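Local atomic coordinates of Myo-inositol phosphohydrolase (Mitsuokella multacida, PDB entry 4WU3), a protein that probably removes phosphate groups from phytate and related inositol phosphates, and binds inositol-(1,3,4,5)-tetrakisphosphate in pockets of its tyrosine-phosphatase-like fold. Residues K51-D56 with S94-E99; P113-D118 with P233-L238; P217-V222 with V330-P335; R357-A362 with S569-L574. The protein carries 2 engineered substitutions. All blocks are in the same frame, centred on the assembly; numbering follows the deposited sequence. Where two conformers were deposited one is given.

Interaction 1 of 4, residues K51-D56 with S94-E99; sequences KIDRAD and SSCFSE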
loop_
_atom_site.group_PDB
_atom_site.type_symbol
_atom_site.label_atom_id
_atom_site.label_comp_id
_atom_site.label_asym_id
_atom_site.label_seq_id
_atom_site.Cartn_x
_atom_site.Cartn_y
_atom_site.Cartn_z
ATOM N N LYS A 51 2.494 26.811 1.904
ATOM C CA LYS A 51 3.775 27.012 1.251
ATOM C C LYS A 51 3.632 27.334 -0.225
ATOM O O LYS A 51 2.562 27.175 -0.819
ATOM C CB LYS A 51 4.685 25.797 1.449
ATOM C CG LYS A 51 4.116 24.496 0.918
ATOM C CD LYS A 51 4.407 24.290 -0.556
ATOM C CE LYS A 51 4.364 22.800 -0.876
ATOM N NZ LYS A 51 4.528 22.510 -2.321
ATOM N N ILE A 52 4.740 27.791 -0.798
ATOM C CA ILE A 52 4.806 28.184 -2.189
ATOM C C ILE A 52 5.008 26.960 -3.087
ATOM O O ILE A 52 5.930 26.180 -2.882
ATOM C CB ILE A 52 5.943 29.210 -2.386
ATOM C CG1 ILE A 52 5.610 30.511 -1.642
ATOM C CG2 ILE A 52 6.188 29.495 -3.859
ATOM C CD1 ILE A 52 6.757 31.498 -1.553
ATOM N N ASP A 53 4.122 26.788 -4.064
ATOM C CA ASP A 53 4.235 25.712 -5.038
ATOM C C ASP A 53 5.077 26.185 -6.221
ATOM O O ASP A 53 6.054 25.537 -6.611
ATOM C CB ASP A 53 2.846 25.304 -5.560
ATOM C CG ASP A 53 1.979 24.610 -4.517
ATOM O OD1 ASP A 53 2.512 24.017 -3.561
ATOM O OD2 ASP A 53 0.740 24.648 -4.677
ATOM N N ARG A 54 4.662 27.317 -6.801
ATOM C CA ARG A 54 5.334 27.910 -7.954
ATOM C C ARG A 54 5.430 29.429 -7.818
ATOM O O ARG A 54 4.418 30.125 -7.755
ATOM C CB ARG A 54 4.579 27.597 -9.252
ATOM C CG ARG A 54 4.313 26.118 -9.518
ATOM C CD ARG A 54 5.599 25.337 -9.667
ATOM N NE ARG A 54 6.285 25.713 -10.893
ATOM C CZ ARG A 54 7.464 25.239 -11.269
ATOM N NH1 ARG A 54 8.103 24.357 -10.523
ATOM N NH2 ARG A 54 7.996 25.642 -12.407
ATOM N N ALA A 55 6.662 29.926 -7.778
ATOM C CA ALA A 55 6.919 31.350 -7.862
ATOM C C ALA A 55 6.460 31.794 -9.234
ATOM O O ALA A 55 6.522 31.020 -10.182
ATOM C CB ALA A 55 8.409 31.636 -7.671
ATOM N N ASP A 56 6.001 33.032 -9.347
ATOM C CA ASP A 56 5.419 33.514 -10.593
ATOM C C ASP A 56 6.483 33.974 -11.582
ATOM O O ASP A 56 7.036 35.062 -11.452
ATOM C CB ASP A 56 4.444 34.656 -10.334
ATOM C CG ASP A 56 3.413 34.780 -11.423
ATOM O OD1 ASP A 56 3.362 33.879 -12.296
ATOM O OD2 ASP A 56 2.648 35.763 -11.411
ATOM N N SER A 94 2.139 18.701 -17.144
ATOM C CA SER A 94 3.189 19.391 -16.404
ATOM C C SER A 94 2.940 19.303 -14.930
ATOM O O SER A 94 1.931 18.762 -14.490
ATOM C CB SER A 94 3.225 20.880 -16.768
ATOM O OG SER A 94 2.052 21.531 -16.306
ATOM N N SER A 95 3.885 19.866 -14.179
ATOM C CA SER A 95 3.712 20.189 -12.778
ATOM C C SER A 95 2.646 21.259 -12.620
ATOM O O SER A 95 2.148 21.815 -13.596
ATOM C CB SER A 95 5.004 20.790 -12.244
ATOM O OG SER A 95 5.168 22.123 -12.738
ATOM N N CYS A 96 2.342 21.600 -11.378
ATOM C CA CYS A 96 1.493 22.727 -11.152
ATOM C C CYS A 96 2.210 23.956 -11.693
ATOM O O CYS A 96 3.415 23.924 -11.928
ATOM C CB CYS A 96 1.139 22.860 -9.669
ATOM S SG CYS A 96 2.523 23.088 -8.549
ATOM N N PHE A 97 1.450 25.025 -11.906
ATOM C CA PHE A 97 1.932 26.222 -12.581
ATOM C C PHE A 97 1.485 27.504 -11.872
ATOM O O PHE A 97 0.377 27.580 -11.308
ATOM C CB PHE A 97 1.445 26.251 -14.047
ATOM C CG PHE A 97 0.001 25.825 -14.236
ATOM C CD1 PHE A 97 -1.042 26.660 -13.866
ATOM C CD2 PHE A 97 -0.308 24.589 -14.795
ATOM C CE1 PHE A 97 -2.360 26.266 -14.032
ATOM C CE2 PHE A 97 -1.627 24.193 -14.977
ATOM C CZ PHE A 97 -2.654 25.031 -14.590
ATOM N N SER A 98 2.365 28.506 -11.895
ATOM C CA SER A 98 1.995 29.867 -11.530
ATOM C C SER A 98 1.149 30.459 -12.649
ATOM O O SER A 98 0.954 29.841 -13.703
ATOM C CB SER A 98 3.245 30.733 -11.324
ATOM O OG SER A 98 3.790 31.138 -12.568
ATOM N N GLU A 99 0.644 31.663 -12.438
ATOM C CA GLU A 99 -0.182 32.302 -13.458
ATOM C C GLU A 99 0.610 32.584 -14.745
ATOM O O GLU A 99 0.131 32.326 -15.838
ATOM C CB GLU A 99 -0.766 33.597 -12.911
ATOM C CG GLU A 99 -1.832 34.201 -13.793
ATOM C CD GLU A 99 -2.479 35.414 -13.151
ATOM O OE1 GLU A 99 -1.780 36.125 -12.402
ATOM O OE2 GLU A 99 -3.672 35.663 -13.398
HETATM O O HOH W 1 0.890 36.842 -13.006
#
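R54 lays the aliphatic part of its side chain along the backbone of C96, F97 and S98, a clear case of an arginine used as much for its methylenes as for its charge. Its CB lies 3.6 Å from the backbone N of S98, and its CG lies 3.4 Å from the carbonyl O of C96. The sulfur of C96 packs against two adjacent residues, with SG 3.7 Å from both R54 CG and D53 CB. Bends at chi2 (-62°) and chi3 (-69°) fold the arginine back until S95 OG sits over one face of the guanidinium, 4.1 Å above its centre; that hydroxyl itself donates to C96 O. D53 and R54 both face A133 in a classic beta bulge, and beyond it the chain drops toward the start of helix 99-108. There S98 is the N-cap, its side chain capping a backbone N, while E101 of the helix both pairs with the R54 guanidinium and accepts from S98 N through OE1, as in a capping box. S98 OG also donates to D56 OD1 (2.8 Å), meeting it on the anti side, 20° out of the carboxylate plane. D56 OD2 and E99 OE1 stand 4.6 Å apart, with a water beside both, while E99 OE2 forms a salt bridge with R193.

Interaction 2 of 4, residues P113-D118 with P233-L238; sequences PSQFYD and PKDAWL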
loop_
_atom_site.group_PDB
_atom_site.type_symbol
_atom_site.label_atom_id
_atom_site.label_comp_id
_atom_site.label_asym_id
_atom_site.label_seq_id
_atom_site.Cartn_x
_atom_site.Cartn_y
_atom_site.Cartn_z
ATOM N N PRO A 113 -7.839 29.596 -25.855
ATOM C CA PRO A 113 -8.226 29.266 -24.497
ATOM C C PRO A 113 -9.572 28.543 -24.417
ATOM O O PRO A 113 -9.733 27.633 -23.599
ATOM C CB PRO A 113 -8.308 30.635 -23.822
ATOM C CG PRO A 113 -7.302 31.458 -24.544
ATOM C CD PRO A 113 -7.277 30.951 -25.959
ATOM N N SER A 114 -10.529 28.930 -25.256
ATOM C CA SER A 114 -11.860 28.309 -25.221
ATOM C C SER A 114 -11.828 26.797 -25.500
ATOM O O SER A 114 -12.765 26.078 -25.157
ATOM C CB SER A 114 -12.813 29.006 -26.203
ATOM O OG SER A 114 -12.311 28.974 -27.539
ATOM N N GLN A 115 -10.748 26.320 -26.103
ATOM C CA GLN A 115 -10.587 24.892 -26.356
ATOM C C GLN A 115 -9.665 24.173 -25.361
ATOM O O GLN A 115 -9.374 22.992 -25.516
ATOM C CB GLN A 115 -10.082 24.684 -27.779
ATOM C CG GLN A 115 -11.213 24.728 -28.783
ATOM C CD GLN A 115 -11.897 26.071 -28.812
ATOM O OE1 GLN A 115 -13.085 26.201 -28.533
ATOM N NE2 GLN A 115 -11.151 27.068 -29.189
ATOM N N PHE A 116 -9.236 24.879 -24.324
ATOM C CA PHE A 116 -8.218 24.365 -23.420
ATOM C C PHE A 116 -8.868 23.944 -22.104
ATOM O O PHE A 116 -9.621 24.714 -21.507
ATOM C CB PHE A 116 -7.154 25.444 -23.194
ATOM C CG PHE A 116 -6.011 25.012 -22.318
ATOM C CD1 PHE A 116 -4.902 24.403 -22.852
ATOM C CD2 PHE A 116 -6.039 25.251 -20.963
ATOM C CE1 PHE A 116 -3.850 24.005 -22.047
ATOM C CE2 PHE A 116 -4.991 24.867 -20.157
ATOM C CZ PHE A 116 -3.894 24.239 -20.700
ATOM N N TYR A 117 -8.583 22.715 -21.669
ATOM C CA TYR A 117 -9.118 22.192 -20.409
ATOM C C TYR A 117 -7.987 21.885 -19.435
ATOM O O TYR A 117 -7.143 21.042 -19.698
ATOM C CB TYR A 117 -9.964 20.935 -20.647
ATOM C CG TYR A 117 -11.236 21.223 -21.405
ATOM C CD1 TYR A 117 -11.206 21.433 -22.772
ATOM C CD2 TYR A 117 -12.468 21.317 -20.754
ATOM C CE1 TYR A 117 -12.359 21.723 -23.476
ATOM C CE2 TYR A 117 -13.633 21.613 -21.462
ATOM C CZ TYR A 117 -13.568 21.804 -22.822
ATOM O OH TYR A 117 -14.703 22.090 -23.564
ATOM N N ASP A 118 -7.975 22.602 -18.321
ATOM C CA ASP A 118 -7.060 22.339 -17.238
ATOM C C ASP A 118 -7.645 21.204 -16.427
ATOM O O ASP A 118 -8.706 21.349 -15.820
ATOM C CB ASP A 118 -6.907 23.593 -16.376
ATOM C CG ASP A 118 -6.102 23.351 -15.114
ATOM O OD1 ASP A 118 -5.230 22.453 -15.111
ATOM O OD2 ASP A 118 -6.337 24.074 -14.118
ATOM N N PRO A 233 -15.886 18.343 -26.411
ATOM C CA PRO A 233 -15.916 18.596 -27.817
ATOM C C PRO A 233 -14.701 18.002 -28.486
ATOM O O PRO A 233 -13.631 17.886 -27.912
ATOM C CB PRO A 233 -15.918 20.125 -27.925
ATOM C CG PRO A 233 -15.590 20.644 -26.579
ATOM C CD PRO A 233 -15.942 19.571 -25.605
ATOM N N LYS A 234 -14.874 17.605 -29.715
ATOM C CA LYS A 234 -13.793 16.998 -30.409
ATOM C C LYS A 234 -12.550 17.862 -30.507
ATOM O O LYS A 234 -11.483 17.335 -30.700
ATOM C CB LYS A 234 -14.254 16.684 -31.800
ATOM C CG LYS A 234 -14.845 15.314 -31.954
ATOM C CD LYS A 234 -15.384 15.247 -33.356
ATOM C CE LYS A 234 -15.788 13.856 -33.767
ATOM N NZ LYS A 234 -16.348 13.963 -35.141
ATOM N N ASP A 235 -12.644 19.172 -30.437
ATOM C CA ASP A 235 -11.439 19.924 -30.653
ATOM C C ASP A 235 -10.771 20.284 -29.330
ATOM O O ASP A 235 -9.966 21.213 -29.246
ATOM C CB ASP A 235 -11.767 21.164 -31.454
ATOM C CG ASP A 235 -12.786 22.038 -30.776
ATOM O OD1 ASP A 235 -13.547 21.543 -29.923
ATOM O OD2 ASP A 235 -12.835 23.240 -31.099
ATOM N N ALA A 236 -11.108 19.549 -28.289
ATOM C CA ALA A 236 -10.679 19.908 -26.953
ATOM C C ALA A 236 -9.199 19.609 -26.744
ATOM O O ALA A 236 -8.696 18.579 -27.183
ATOM C CB ALA A 236 -11.512 19.165 -25.926
ATOM N N TRP A 237 -8.505 20.517 -26.074
ATOM C CA TRP A 237 -7.128 20.275 -25.711
ATOM C C TRP A 237 -7.081 20.061 -24.209
ATOM O O TRP A 237 -7.577 20.882 -23.452
ATOM C CB TRP A 237 -6.241 21.447 -26.119
ATOM C CG TRP A 237 -4.814 21.179 -25.836
ATOM C CD1 TRP A 237 -4.212 21.210 -24.621
ATOM C CD2 TRP A 237 -3.808 20.812 -26.775
ATOM N NE1 TRP A 237 -2.893 20.886 -24.736
ATOM C CE2 TRP A 237 -2.615 20.627 -26.052
ATOM C CE3 TRP A 237 -3.800 20.602 -28.152
ATOM C CZ2 TRP A 237 -1.416 20.269 -26.665
ATOM C CZ3 TRP A 237 -2.619 20.229 -28.756
ATOM C CH2 TRP A 237 -1.443 20.073 -28.015
ATOM N N LEU A 238 -6.503 18.937 -23.798
ATOM C CA LEU A 238 -6.407 18.563 -22.389
ATOM C C LEU A 238 -4.996 18.737 -21.837
ATOM O O LEU A 238 -4.029 18.219 -22.388
ATOM C CB LEU A 238 -6.834 17.106 -22.206
ATOM C CG LEU A 238 -8.311 16.800 -22.468
ATOM C CD1 LEU A 238 -8.649 15.389 -22.004
ATOM C CD2 LEU A 238 -9.211 17.808 -21.776
#
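Parallel pairing of two strands makes this contact, in the mixed sheet of a domain with the fold of tyrosine-specific phosphatases, where strand 237-241 lies between strands 91-94 and 116-122. In that fold the strand equivalent to 237-241 runs into the phosphate-binding P-loop. F116 pairs with W237 and Y117 with L238. W237 N donates to Q115 O (2.7 Å), and Y117 N donates to W237 O over the same length. On one face of the sheet stand F116 and W237. Each has CG anti to its backbone N, chi1 -178° and -176°, which brings the two rings out side by side; their planes are 13° apart but slid until they barely overlap, CD1 of F116 meeting CD1 of W237 at 3.7 Å. W237 NE1 reaches on to S92 OG, while helix 99-108 packs against F116. Y117 and L238 occupy the other face, where Y117 CB touches L238 CD2 at 3.4 Å. The tyrosine ring then extends back over the type I turn P233-A236. W237 O lies at its edge, in plane; A236 CB is 3.6 Å from Y117 CE1, and Y117 OH comes to rest 3.5 Å from P233 CG.

Interaction 3 of 4, residues P217-V222 with V330-P335; sequences PDDPDV and VNSWEP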
loop_
_atom_site.group_PDB
_atom_site.type_symbol
_atom_site.label_atom_id
_atom_site.label_comp_id
_atom_site.label_asym_id
_atom_site.label_seq_id
_atom_site.Cartn_x
_atom_site.Cartn_y
_atom_site.Cartn_z
ATOM N N PRO A 217 -5.772 6.917 -8.976
ATOM C CA PRO A 217 -7.166 7.308 -8.748
ATOM C C PRO A 217 -8.025 6.096 -8.340
ATOM O O PRO A 217 -7.809 4.997 -8.852
ATOM C CB PRO A 217 -7.607 7.803 -10.121
ATOM C CG PRO A 217 -6.782 7.010 -11.070
ATOM C CD PRO A 217 -5.447 6.851 -10.410
ATOM N N ASP A 218 -8.960 6.287 -7.410
ATOM C CA ASP A 218 -9.934 5.246 -7.093
ATOM C C ASP A 218 -10.953 5.160 -8.220
ATOM O O ASP A 218 -11.146 6.117 -8.971
ATOM C CB ASP A 218 -10.649 5.541 -5.772
ATOM C CG ASP A 218 -9.743 5.360 -4.571
ATOM O OD1 ASP A 218 -8.804 4.538 -4.652
ATOM O OD2 ASP A 218 -9.965 6.042 -3.543
ATOM N N ASP A 219 -11.603 4.010 -8.324
ATOM C CA ASP A 219 -12.557 3.736 -9.401
ATOM C C ASP A 219 -13.603 4.849 -9.654
ATOM O O ASP A 219 -13.849 5.205 -10.803
ATOM C CB ASP A 219 -13.266 2.399 -9.148
ATOM C CG ASP A 219 -12.337 1.196 -9.266
ATOM O OD1 ASP A 219 -11.144 1.369 -9.597
ATOM O OD2 ASP A 219 -12.800 0.053 -9.036
ATOM N N PRO A 220 -14.242 5.379 -8.595
ATOM C CA PRO A 220 -15.271 6.395 -8.846
ATOM C C PRO A 220 -14.721 7.658 -9.517
ATOM O O PRO A 220 -15.448 8.315 -10.269
ATOM C CB PRO A 220 -15.808 6.720 -7.445
ATOM C CG PRO A 220 -15.481 5.527 -6.618
ATOM C CD PRO A 220 -14.217 4.947 -7.184
ATOM N N ASP A 221 -13.452 7.983 -9.240
ATOM C CA ASP A 221 -12.769 9.111 -9.883
ATOM C C ASP A 221 -12.383 8.825 -11.339
ATOM O O ASP A 221 -12.371 9.719 -12.186
ATOM C CB ASP A 221 -11.519 9.488 -9.091
ATOM C CG ASP A 221 -11.830 10.375 -7.902
ATOM O OD1 ASP A 221 -12.746 11.212 -8.012
ATOM O OD2 ASP A 221 -11.154 10.247 -6.864
ATOM N N VAL A 222 -12.054 7.572 -11.623
ATOM C CA VAL A 222 -11.925 7.141 -12.998
ATOM C C VAL A 222 -13.285 7.329 -13.683
ATOM O O VAL A 222 -13.353 7.902 -14.761
ATOM C CB VAL A 222 -11.457 5.677 -13.099
ATOM C CG1 VAL A 222 -11.366 5.238 -14.559
ATOM C CG2 VAL A 222 -10.116 5.498 -12.407
ATOM N N VAL A 330 -10.948 -6.617 -10.287
ATOM C CA VAL A 330 -9.771 -5.752 -10.246
ATOM C C VAL A 330 -10.170 -4.339 -9.799
ATOM O O VAL A 330 -9.436 -3.373 -10.000
ATOM C CB VAL A 330 -9.041 -5.726 -11.605
ATOM C CG1 VAL A 330 -8.500 -7.102 -11.954
ATOM C CG2 VAL A 330 -9.974 -5.273 -12.711
ATOM N N ASN A 331 -11.331 -4.239 -9.160
ATOM C CA ASN A 331 -11.823 -2.980 -8.623
ATOM C C ASN A 331 -11.005 -2.463 -7.438
ATOM O O ASN A 331 -10.413 -3.243 -6.696
ATOM C CB ASN A 331 -13.275 -3.143 -8.170
ATOM C CG ASN A 331 -13.434 -4.238 -7.140
ATOM O OD1 ASN A 331 -13.374 -5.425 -7.465
ATOM N ND2 ASN A 331 -13.607 -3.850 -5.889
ATOM N N SER A 332 -10.980 -1.145 -7.259
ATOM C CA SER A 332 -10.498 -0.582 -6.011
ATOM C C SER A 332 -11.578 -0.777 -4.946
ATOM O O SER A 332 -12.748 -0.944 -5.252
ATOM C CB SER A 332 -10.158 0.902 -6.148
ATOM O OG SER A 332 -11.296 1.652 -6.511
ATOM N N TRP A 333 -11.173 -0.774 -3.692
ATOM C CA TRP A 333 -12.110 -0.974 -2.610
ATOM C C TRP A 333 -12.884 0.305 -2.323
ATOM O O TRP A 333 -12.336 1.414 -2.325
ATOM C CB TRP A 333 -11.372 -1.446 -1.354
ATOM C CG TRP A 333 -12.265 -1.691 -0.169
ATOM C CD1 TRP A 333 -12.873 -2.869 0.170
ATOM C CD2 TRP A 333 -12.664 -0.732 0.824
ATOM N NE1 TRP A 333 -13.610 -2.704 1.321
ATOM C CE2 TRP A 333 -13.501 -1.405 1.742
ATOM C CE3 TRP A 333 -12.396 0.628 1.026
ATOM C CZ2 TRP A 333 -14.072 -0.768 2.841
ATOM C CZ3 TRP A 333 -12.962 1.262 2.130
ATOM C CH2 TRP A 333 -13.791 0.560 3.022
ATOM N N GLU A 334 -14.172 0.129 -2.061
ATOM C CA GLU A 334 -15.063 1.216 -1.684
ATOM C C GLU A 334 -15.929 0.761 -0.499
ATOM O O GLU A 334 -16.288 -0.415 -0.416
ATOM C CB GLU A 334 -15.949 1.588 -2.877
ATOM C CG GLU A 334 -15.248 2.411 -3.954
ATOM C CD GLU A 334 -15.158 3.884 -3.601
ATOM O OE1 GLU A 334 -16.205 4.485 -3.267
ATOM O OE2 GLU A 334 -14.050 4.450 -3.669
ATOM N N PRO A 335 -16.254 1.677 0.435
ATOM C CA PRO A 335 -17.187 1.278 1.478
ATOM C C PRO A 335 -18.567 0.978 0.909
ATOM O O PRO A 335 -18.962 1.562 -0.104
ATOM C CB PRO A 335 -17.231 2.495 2.407
ATOM C CG PRO A 335 -16.652 3.631 1.635
ATOM C CD PRO A 335 -15.707 3.029 0.640
HETATM O O HOH W 2 -9.583 -0.788 -10.622
#
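D219 and S332 exchange two hydrogen bonds, a compact example of a loop gripping the start of a helix. In one, the backbone N of D219 donates to S332 OG at 3.0 Å, almost straight at 169°. In the other, S332 N donates to D219 OD2 at 2.8 Å, reaching the carboxylate from above its plane, 47° out of it. S332 OG stands between its own backbone N and carbonyl carbon (chi1 61°), which sets hydroxyl and amide to face the same aspartate. D218, at the N-cap of helix 219-230, makes no capping bond with its side chain, and the serine brought in by the distant loop serves the first amide of the helix instead. A water extends the polar network, donating to D219 OD1 (2.9 Å) and V330 O (2.7 Å). Q302 of the second subunit makes a weak hydrogen bond to N331 O.

The loop follows helix 321-327 and leads to strand 339-340, so the contact ties it back to the N-terminal end of a helix much earlier in the chain. Charge enters through D219 OD1, which forms a salt bridge with R216. Replacing D219 with an alanine would probably leave S332 N without its acceptor and R216 without this carboxylate, with only the backbone bond to S332 OG remaining. Packing is modest: P220 CG lies against the carboxylate of E334, doubtful in detail because the glutamate has two conformers.

Interaction 4 of 4, residues R357-A362 with S569-L574; sequences RTMNSA and SRQYLL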
loop_
_atom_site.group_PDB
_atom_site.type_symbol
_atom_site.label_atom_id
_atom_site.label_comp_id
_atom_site.label_asym_id
_atom_site.label_seq_id
_atom_site.Cartn_x
_atom_site.Cartn_y
_atom_site.Cartn_z
ATOM N N ARG A 357 -38.724 18.125 23.347
ATOM C CA ARG A 357 -38.806 19.475 23.899
ATOM C C ARG A 357 -39.704 20.349 23.062
ATOM O O ARG A 357 -39.886 20.097 21.866
ATOM C CB ARG A 357 -37.420 20.120 24.004
ATOM C CG ARG A 357 -36.739 20.401 22.674
ATOM C CD ARG A 357 -35.964 19.205 22.136
ATOM N NE ARG A 357 -35.016 19.610 21.097
ATOM C CZ ARG A 357 -34.269 18.769 20.391
ATOM N NH1 ARG A 357 -34.320 17.479 20.581
ATOM N NH2 ARG A 357 -33.461 19.213 19.470
ATOM N N THR A 358 -40.279 21.370 23.693
ATOM C CA THR A 358 -40.971 22.428 22.968
ATOM C C THR A 358 -40.265 23.720 23.311
ATOM O O THR A 358 -39.428 23.753 24.209
ATOM C CB THR A 358 -42.479 22.539 23.324
ATOM O OG1 THR A 358 -42.652 23.145 24.617
ATOM C CG2 THR A 358 -43.149 21.176 23.305
ATOM N N MET A 359 -40.587 24.787 22.595
ATOM C CA MET A 359 -39.956 26.066 22.852
ATOM C C MET A 359 -40.486 26.694 24.136
ATOM O O MET A 359 -40.018 27.764 24.548
ATOM C CB MET A 359 -40.160 26.997 21.666
ATOM C CG MET A 359 -39.513 26.475 20.392
ATOM S SD MET A 359 -37.737 26.256 20.620
ATOM C CE MET A 359 -37.597 24.534 21.059
ATOM N N ASN A 360 -41.447 26.024 24.775
ATOM C CA ASN A 360 -41.910 26.423 26.109
ATOM C C ASN A 360 -41.246 25.616 27.229
ATOM O O ASN A 360 -41.520 25.850 28.406
ATOM C CB ASN A 360 -43.433 26.270 26.227
ATOM C CG ASN A 360 -44.190 27.118 25.225
ATOM O OD1 ASN A 360 -44.006 28.333 25.155
ATOM N ND2 ASN A 360 -45.062 26.485 24.458
ATOM N N SER A 361 -40.383 24.668 26.865
ATOM C CA SER A 361 -39.772 23.762 27.840
ATOM C C SER A 361 -38.755 24.469 28.730
ATOM O O SER A 361 -38.302 25.563 28.416
ATOM C CB SER A 361 -39.081 22.590 27.130
ATOM O OG SER A 361 -40.030 21.705 26.557
ATOM N N ALA A 362 -38.396 23.830 29.840
ATOM C CA ALA A 362 -37.341 24.347 30.715
ATOM C C ALA A 362 -35.962 24.051 30.136
ATOM O O ALA A 362 -35.742 23.005 29.522
ATOM C CB ALA A 362 -37.457 23.737 32.104
ATOM N N SER A 569 -27.334 28.475 21.565
ATOM C CA SER A 569 -27.325 28.222 22.994
ATOM C C SER A 569 -28.704 27.787 23.516
ATOM O O SER A 569 -28.819 26.796 24.233
ATOM C CB SER A 569 -26.815 29.456 23.731
ATOM O OG SER A 569 -25.477 29.750 23.338
ATOM N N ARG A 570 -29.764 28.490 23.147
ATOM C CA ARG A 570 -31.058 28.094 23.656
ATOM C C ARG A 570 -31.540 26.776 23.048
ATOM O O ARG A 570 -32.126 25.951 23.757
ATOM C CB ARG A 570 -32.090 29.205 23.491
ATOM C CG ARG A 570 -32.489 29.542 22.069
ATOM C CD ARG A 570 -33.022 30.959 22.048
ATOM N NE ARG A 570 -33.904 31.214 20.923
ATOM C CZ ARG A 570 -34.571 32.344 20.761
ATOM N NH1 ARG A 570 -35.352 32.513 19.726
ATOM N NH2 ARG A 570 -34.465 33.316 21.634
ATOM N N GLN A 571 -31.272 26.543 21.761
ATOM C CA GLN A 571 -31.621 25.245 21.156
ATOM C C GLN A 571 -30.866 24.095 21.855
ATOM O O GLN A 571 -31.399 22.989 22.007
ATOM C CB GLN A 571 -31.370 25.238 19.644
ATOM C CG GLN A 571 -32.302 26.137 18.837
ATOM C CD GLN A 571 -33.770 25.901 19.138
ATOM O OE1 GLN A 571 -34.200 24.777 19.411
ATOM N NE2 GLN A 571 -34.547 26.965 19.094
ATOM N N TYR A 572 -29.637 24.363 22.286
ATOM C CA TYR A 572 -28.883 23.399 23.077
ATOM C C TYR A 572 -29.526 23.256 24.446
ATOM O O TYR A 572 -29.808 22.137 24.901
ATOM C CB TYR A 572 -27.408 23.812 23.232
ATOM C CG TYR A 572 -26.655 22.978 24.249
ATOM C CD1 TYR A 572 -26.213 21.712 23.936
ATOM C CD2 TYR A 572 -26.408 23.455 25.528
ATOM C CE1 TYR A 572 -25.542 20.935 24.859
ATOM C CE2 TYR A 572 -25.725 22.689 26.460
ATOM C CZ TYR A 572 -25.295 21.423 26.117
ATOM O OH TYR A 572 -24.608 20.634 27.026
ATOM N N LEU A 573 -29.775 24.389 25.095
ATOM C CA LEU A 573 -30.303 24.374 26.450
ATOM C C LEU A 573 -31.651 23.686 26.504
ATOM O O LEU A 573 -31.979 23.044 27.489
ATOM C CB LEU A 573 -30.399 25.786 27.012
ATOM C CG LEU A 573 -29.024 26.386 27.310
ATOM C CD1 LEU A 573 -29.140 27.843 27.696
ATOM C CD2 LEU A 573 -28.328 25.603 28.411
ATOM N N LEU A 574 -32.427 23.801 25.434
ATOM C CA LEU A 574 -33.761 23.216 25.433
ATOM C C LEU A 574 -33.730 21.714 25.208
ATOM O O LEU A 574 -34.759 21.059 25.320
ATOM C CB LEU A 574 -34.645 23.886 24.385
ATOM C CG LEU A 574 -35.027 25.311 24.777
ATOM C CD1 LEU A 574 -35.460 26.138 23.579
ATOM C CD2 LEU A 574 -36.114 25.272 25.834
HETATM O O HOH W 3 -33.644 22.255 20.445
#
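L574, in the segment 569-574, pushes its two methyl groups into the turn T358-S361, showing how one branched side chain can fill a corner between helix and strand. Its CD1 meets CE of M359 at 3.7 Å, the side chains crossing at about a right angle, while CD2 lies 3.4 Å from the carbonyl O of S361. L574 O sits 3.1 Å from R357 CB. The sulfur of M359 has a polar neighbour: Q571 NE2 points a weak hydrogen bond at SD (3.6 Å, 158°), although the main partner of that amide is D555. The methionine chain, bent at chi2 (-59°) and again at chi3, curls back to bring sulfur and methyl against the helix. An alanine in place of M359, lacking the sulfur and methyl, is likely to open a gap beside L574 CD1 and leave Q571 NE2 without this weak bond.

In the next shell a water accepts from R357 NE (3.1 Å) and donates to Q571 O and OE1. R357 NH1 binds the carbonyls of N355 and G543, the latter lining the inositol phosphate pocket. The type I turn is closed by S361 N to T358 O and braced by T358 N to S361 OG and, in an ST turn, N360 N to T358 OG1. Helix 545-558 packs on R357 and M359, and strand 390-393 flanks strand 357-358, at the edge of a mixed five-stranded tyrosine-phosphatase-like sheet.

In the fold
Interactions 1 and 2 are neighbours, their centres 21 Å apart, and F97 of the first packs on D118 of the second. Interaction 2 pairs two strands of the first five-stranded mixed sheet; interaction 1 lies where strand 91-94 of that sheet leads into helix 99-108. Interaction 3, about 27 Å from interaction 2 between centres, alternates with it along the chain, 217-222 coming before 233-238 and 330-335 after it. Interaction 4 closes last, its centre about 45 to 56 Å from those of the others, at the edge of a second five-stranded mixed sheet of the same strand order. The contacts sample both phosphatase-like halves, with interaction 3 joining the first half to the loop after helix 321-327.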